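Glycoside transferase (Listeria monocytogenes, PDB 6R2M) is an extracellular glycoside hydrolase that probably acts on exopolysaccharide. Local coordinates at residues 105-110 with 124-129; 260-265 with 289-294. All coordinates share one frame; numbering follows the deposited sequence.

Contact 1 of 2, residues 105-110 with 124-129; sequences RITEAL and KMADKI
Helices 100-116 and 120-136 run nearly antiparallel here, with 155° between the N-to-C directions of the short segments and 8.6 Å between their axes, and T107 and A126 bring their CA atoms to 4.7 Å. A126 has just a methyl to place between the backbones: its CB pushes in toward the first helix and lies 3.7 Å from the carbonyl O of T107 and 3.8 Å from the CB of L110. The two helices are consecutive and joined by a short turn, so they form an α-helical hairpin, the building unit of the α/α toroid that the overall helical ring of this protein resembles. No hydrogen bond crosses between the segments. T107 is set with OG1 between the backbone N and the carbonyl carbon (chi1 57°), where it hydrogen-bonds back to D103 O and F104 O on its own helix. That leaves CG2, anti to the carbonyl carbon, to come at a slant onto I129 and meet its CG2 at 3.8 Å. On the other flank of A126, the CD1 branch of L110 comes 4.1 Å from CG of M125. The methionine runs out fully extended, CG anti to the backbone N (chi1 178°), and carries SD past both methyls of L110, then on toward V73, L76 and E77 of helix 66-79. I129 also packs against I81 and I87.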
# COMPACT_ATOMS: atom_id res chain seq x y z
N ARG A 105 -0.22 -5.06 4.70
CA ARG A 105 -1.54 -4.61 4.24
C ARG A 105 -2.60 -5.67 4.51
O ARG A 105 -3.68 -5.36 5.01
CB ARG A 105 -1.49 -4.28 2.75
CG ARG A 105 -2.82 -3.72 2.27
CD ARG A 105 -2.80 -3.48 0.77
NE ARG A 105 -1.75 -2.53 0.38
CZ ARG A 105 -0.61 -2.86 -0.20
NH1 ARG A 105 -0.31 -4.14 -0.45
NH2 ARG A 105 0.26 -1.91 -0.52
N ILE A 106 -2.29 -6.94 4.22
CA ILE A 106 -3.27 -8.00 4.38
C ILE A 106 -3.59 -8.22 5.85
O ILE A 106 -4.75 -8.37 6.24
CB ILE A 106 -2.76 -9.29 3.70
CG1 ILE A 106 -2.92 -9.14 2.18
CG2 ILE A 106 -3.52 -10.52 4.18
CD1 ILE A 106 -2.10 -10.12 1.34
N THR A 107 -2.55 -8.27 6.70
CA THR A 107 -2.80 -8.51 8.12
C THR A 107 -3.53 -7.34 8.74
O THR A 107 -4.43 -7.55 9.56
CB THR A 107 -1.50 -8.79 8.88
OG1 THR A 107 -0.57 -7.71 8.72
CG2 THR A 107 -0.88 -10.08 8.38
N GLU A 108 -3.22 -6.10 8.33
CA GLU A 108 -3.99 -4.96 8.80
C GLU A 108 -5.46 -5.09 8.42
O GLU A 108 -6.34 -4.84 9.24
CB GLU A 108 -3.41 -3.66 8.25
CG GLU A 108 -2.25 -3.14 9.07
CD GLU A 108 -2.69 -2.77 10.48
OE1 GLU A 108 -3.48 -1.81 10.63
OE2 GLU A 108 -2.25 -3.43 11.43
N ALA A 109 -5.73 -5.52 7.19
CA ALA A 109 -7.11 -5.67 6.76
C ALA A 109 -7.82 -6.75 7.58
O ALA A 109 -8.98 -6.57 7.97
CB ALA A 109 -7.14 -6.00 5.26
N LEU A 110 -7.12 -7.84 7.88
CA LEU A 110 -7.70 -8.90 8.69
C LEU A 110 -8.01 -8.44 10.10
O LEU A 110 -9.06 -8.80 10.66
CB LEU A 110 -6.76 -10.10 8.72
CG LEU A 110 -6.73 -10.94 7.43
CD1 LEU A 110 -5.53 -11.85 7.49
CD2 LEU A 110 -8.00 -11.77 7.25
N LYS A 124 -6.85 -13.97 14.61
CA LYS A 124 -5.87 -15.01 14.90
C LYS A 124 -5.09 -15.39 13.65
O LYS A 124 -3.90 -15.72 13.75
CB LYS A 124 -6.55 -16.24 15.50
CG LYS A 124 -7.47 -15.95 16.68
CD LYS A 124 -6.84 -14.99 17.68
CE LYS A 124 -7.80 -14.71 18.85
NZ LYS A 124 -7.12 -14.00 19.98
N MET A 125 -5.74 -15.33 12.49
CA MET A 125 -5.05 -15.54 11.22
C MET A 125 -3.98 -14.49 11.01
O MET A 125 -2.84 -14.81 10.64
CB MET A 125 -6.05 -15.54 10.07
CG MET A 125 -5.43 -15.72 8.71
SD MET A 125 -6.75 -15.77 7.45
CE MET A 125 -5.80 -15.77 5.95
N ALA A 126 -4.31 -13.22 11.27
CA ALA A 126 -3.34 -12.15 11.09
C ALA A 126 -2.18 -12.28 12.07
O ALA A 126 -1.02 -12.03 11.70
CB ALA A 126 -4.03 -10.79 11.22
N ASP A 127 -2.48 -12.67 13.33
CA ASP A 127 -1.42 -12.89 14.32
C ASP A 127 -0.39 -13.87 13.78
O ASP A 127 0.83 -13.65 13.92
CB ASP A 127 -2.00 -13.47 15.63
CG ASP A 127 -2.75 -12.45 16.50
OD1 ASP A 127 -2.68 -11.23 16.28
OD2 ASP A 127 -3.41 -12.92 17.47
N LYS A 128 -0.86 -14.96 13.20
CA LYS A 128 0.02 -16.05 12.77
C LYS A 128 0.88 -15.60 11.60
O LYS A 128 2.10 -15.82 11.59
CB LYS A 128 -0.79 -17.29 12.39
CG LYS A 128 -1.69 -17.86 13.47
CD LYS A 128 -1.25 -17.44 14.86
CE LYS A 128 -2.34 -17.69 15.87
NZ LYS A 128 -3.15 -16.54 16.17
N ILE A 129 0.25 -14.95 10.62
CA ILE A 129 0.99 -14.49 9.45
C ILE A 129 2.00 -13.42 9.86
O ILE A 129 3.18 -13.48 9.48
CB ILE A 129 0.03 -13.96 8.38
CG1 ILE A 129 -0.79 -15.10 7.79
CG2 ILE A 129 0.79 -13.26 7.25
CD1 ILE A 129 -1.98 -14.62 6.98

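Contact 2 of 2, residues 260-265 with 289-294; sequences ESTAVY and EKMDTS
M291, the first residue to leave helical backbone angles at the end of helix 278-290, turns its side chain toward 260-265. Its CB lies 3.3 Å from T262 OG1, the two side chains running antiparallel alongside one another. CG sits near the plane of the Y265 ring, 3.9 Å from CD2, at the ring edge. Bends at chi2 (-66°) and chi3 (86°) then fold the chain back, keeping SD at that edge, 4.0 Å from Y265 CE2; the line from SD to the ring centroid lies 87° off the ring normal, a Met-aromatic contact made edge-on. The sulfur also touches E260 CB, and the terminal CE ends 4.2 Å from E260 OE2. Opposite this helix end another helix begins: S261 is the N-cap of helix 262-274, its OG accepting from V264 N, so the contact joins one helix start to the end of the next helix in a helical hairpin. Two donors grip E260 OE2. K290 NZ reaches its syn lone pair at 3.0 Å as a salt bridge, and Y265 OH gives a 2.5 Å bond to the anti one, which would fix the carboxylate and probably favour its charged form. Y265 OH has a further partner in V244 N. Further along the loop, T262 CG2 packs 3.7 Å from T293 CG2, while a water 2.7 Å from T262 OG1 donates to D292 O. K307 NZ hydrogen-bonds to both E289 O and M291 O.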
# COMPACT_ATOMS: atom_id res chain seq x y z
N GLU A 260 0.97 12.34 -14.82
CA GLU A 260 0.52 12.32 -13.43
C GLU A 260 0.16 10.90 -13.03
O GLU A 260 -0.02 10.02 -13.88
CB GLU A 260 -0.67 13.26 -13.24
CG GLU A 260 -0.31 14.74 -13.31
CD GLU A 260 -1.52 15.64 -13.56
OE1 GLU A 260 -1.91 15.79 -14.74
OE2 GLU A 260 -2.11 16.17 -12.58
N SER A 261 0.07 10.67 -11.72
CA SER A 261 -0.21 9.34 -11.18
C SER A 261 -1.44 9.40 -10.29
O SER A 261 -1.50 10.22 -9.36
CB SER A 261 0.96 8.80 -10.38
OG SER A 261 0.53 7.79 -9.46
N THR A 262 -2.42 8.53 -10.57
CA THR A 262 -3.59 8.44 -9.70
C THR A 262 -3.18 8.09 -8.27
O THR A 262 -3.64 8.73 -7.31
CB THR A 262 -4.55 7.40 -10.26
OG1 THR A 262 -5.02 7.86 -11.54
CG2 THR A 262 -5.74 7.22 -9.34
N ALA A 263 -2.32 7.08 -8.10
CA ALA A 263 -1.92 6.68 -6.76
C ALA A 263 -1.22 7.81 -6.02
O ALA A 263 -1.43 7.99 -4.81
CB ALA A 263 -1.04 5.43 -6.81
N VAL A 264 -0.40 8.60 -6.73
CA VAL A 264 0.28 9.73 -6.10
C VAL A 264 -0.73 10.72 -5.54
O VAL A 264 -0.58 11.21 -4.42
CB VAL A 264 1.23 10.40 -7.10
CG1 VAL A 264 1.66 11.77 -6.55
CG2 VAL A 264 2.44 9.51 -7.29
N TYR A 265 -1.80 11.01 -6.29
CA TYR A 265 -2.78 11.94 -5.74
C TYR A 265 -3.59 11.31 -4.60
O TYR A 265 -3.97 12.02 -3.66
CB TYR A 265 -3.72 12.43 -6.84
CG TYR A 265 -3.04 13.44 -7.75
CD1 TYR A 265 -2.28 14.48 -7.21
CD2 TYR A 265 -3.18 13.37 -9.13
CE1 TYR A 265 -1.65 15.41 -8.03
CE2 TYR A 265 -2.56 14.32 -9.97
CZ TYR A 265 -1.80 15.33 -9.40
OH TYR A 265 -1.19 16.26 -10.22
N GLU A 289 -9.87 13.15 -8.28
CA GLU A 289 -11.12 12.98 -9.00
C GLU A 289 -10.95 13.21 -10.50
O GLU A 289 -11.61 12.56 -11.31
CB GLU A 289 -12.18 13.92 -8.41
CG GLU A 289 -12.59 13.49 -7.00
CD GLU A 289 -13.30 14.56 -6.20
OE1 GLU A 289 -13.11 15.76 -6.48
OE2 GLU A 289 -14.05 14.19 -5.27
N LYS A 290 -10.03 14.10 -10.88
CA LYS A 290 -9.79 14.39 -12.29
C LYS A 290 -9.18 13.20 -13.02
O LYS A 290 -9.49 12.95 -14.19
CB LYS A 290 -8.90 15.63 -12.40
CG LYS A 290 -8.34 15.88 -13.78
CD LYS A 290 -7.28 16.98 -13.84
CE LYS A 290 -6.03 16.59 -13.08
NZ LYS A 290 -4.76 17.32 -13.42
N MET A 291 -8.31 12.44 -12.35
CA MET A 291 -7.69 11.29 -13.00
C MET A 291 -8.74 10.29 -13.44
O MET A 291 -9.71 10.03 -12.74
CB MET A 291 -6.69 10.63 -12.04
CG MET A 291 -5.65 11.60 -11.51
SD MET A 291 -4.50 12.25 -12.75
CE MET A 291 -5.33 13.62 -13.43
N ASP A 292 -8.51 9.70 -14.61
CA ASP A 292 -9.44 8.76 -15.22
C ASP A 292 -8.97 7.34 -14.92
O ASP A 292 -7.93 6.91 -15.42
CB ASP A 292 -9.55 9.01 -16.72
CG ASP A 292 -10.54 8.10 -17.41
OD1 ASP A 292 -11.28 7.36 -16.71
OD2 ASP A 292 -10.61 8.13 -18.66
N THR A 293 -9.73 6.62 -14.10
CA THR A 293 -9.42 5.24 -13.78
C THR A 293 -10.38 4.26 -14.45
O THR A 293 -10.49 3.11 -14.01
CB THR A 293 -9.42 5.01 -12.26
OG1 THR A 293 -10.69 5.39 -11.70
CG2 THR A 293 -8.30 5.79 -11.57
N SER A 294 -11.10 4.68 -15.50
CA SER A 294 -12.23 3.90 -16.00
C SER A 294 -11.86 2.92 -17.11
O SER A 294 -12.72 2.11 -17.49
CB SER A 294 -13.34 4.83 -16.50
OG SER A 294 -12.92 5.59 -17.63
O HOH W 1 -5.48 6.42 -13.73

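Both segments of contact 1 precede both of contact 2 in the sequence, and the two contacts lie on opposite sides of the chain's centre, their own centres 29 Å apart; their nearest atoms still stay about 10 Å apart. They share no helix. Each joins two consecutive antiparallel helices, 100-116 with 120-136 and 262-274 with 278-290, but contact 1 lies within the helices, whereas contact 2 lies at helix ends. Both hairpins probably belong to one ring of helices, consistent with an (α/α) toroid as in related glycoside hydrolases. Contact 1, between helix bodies, is buried, and contact 2 is partly buried.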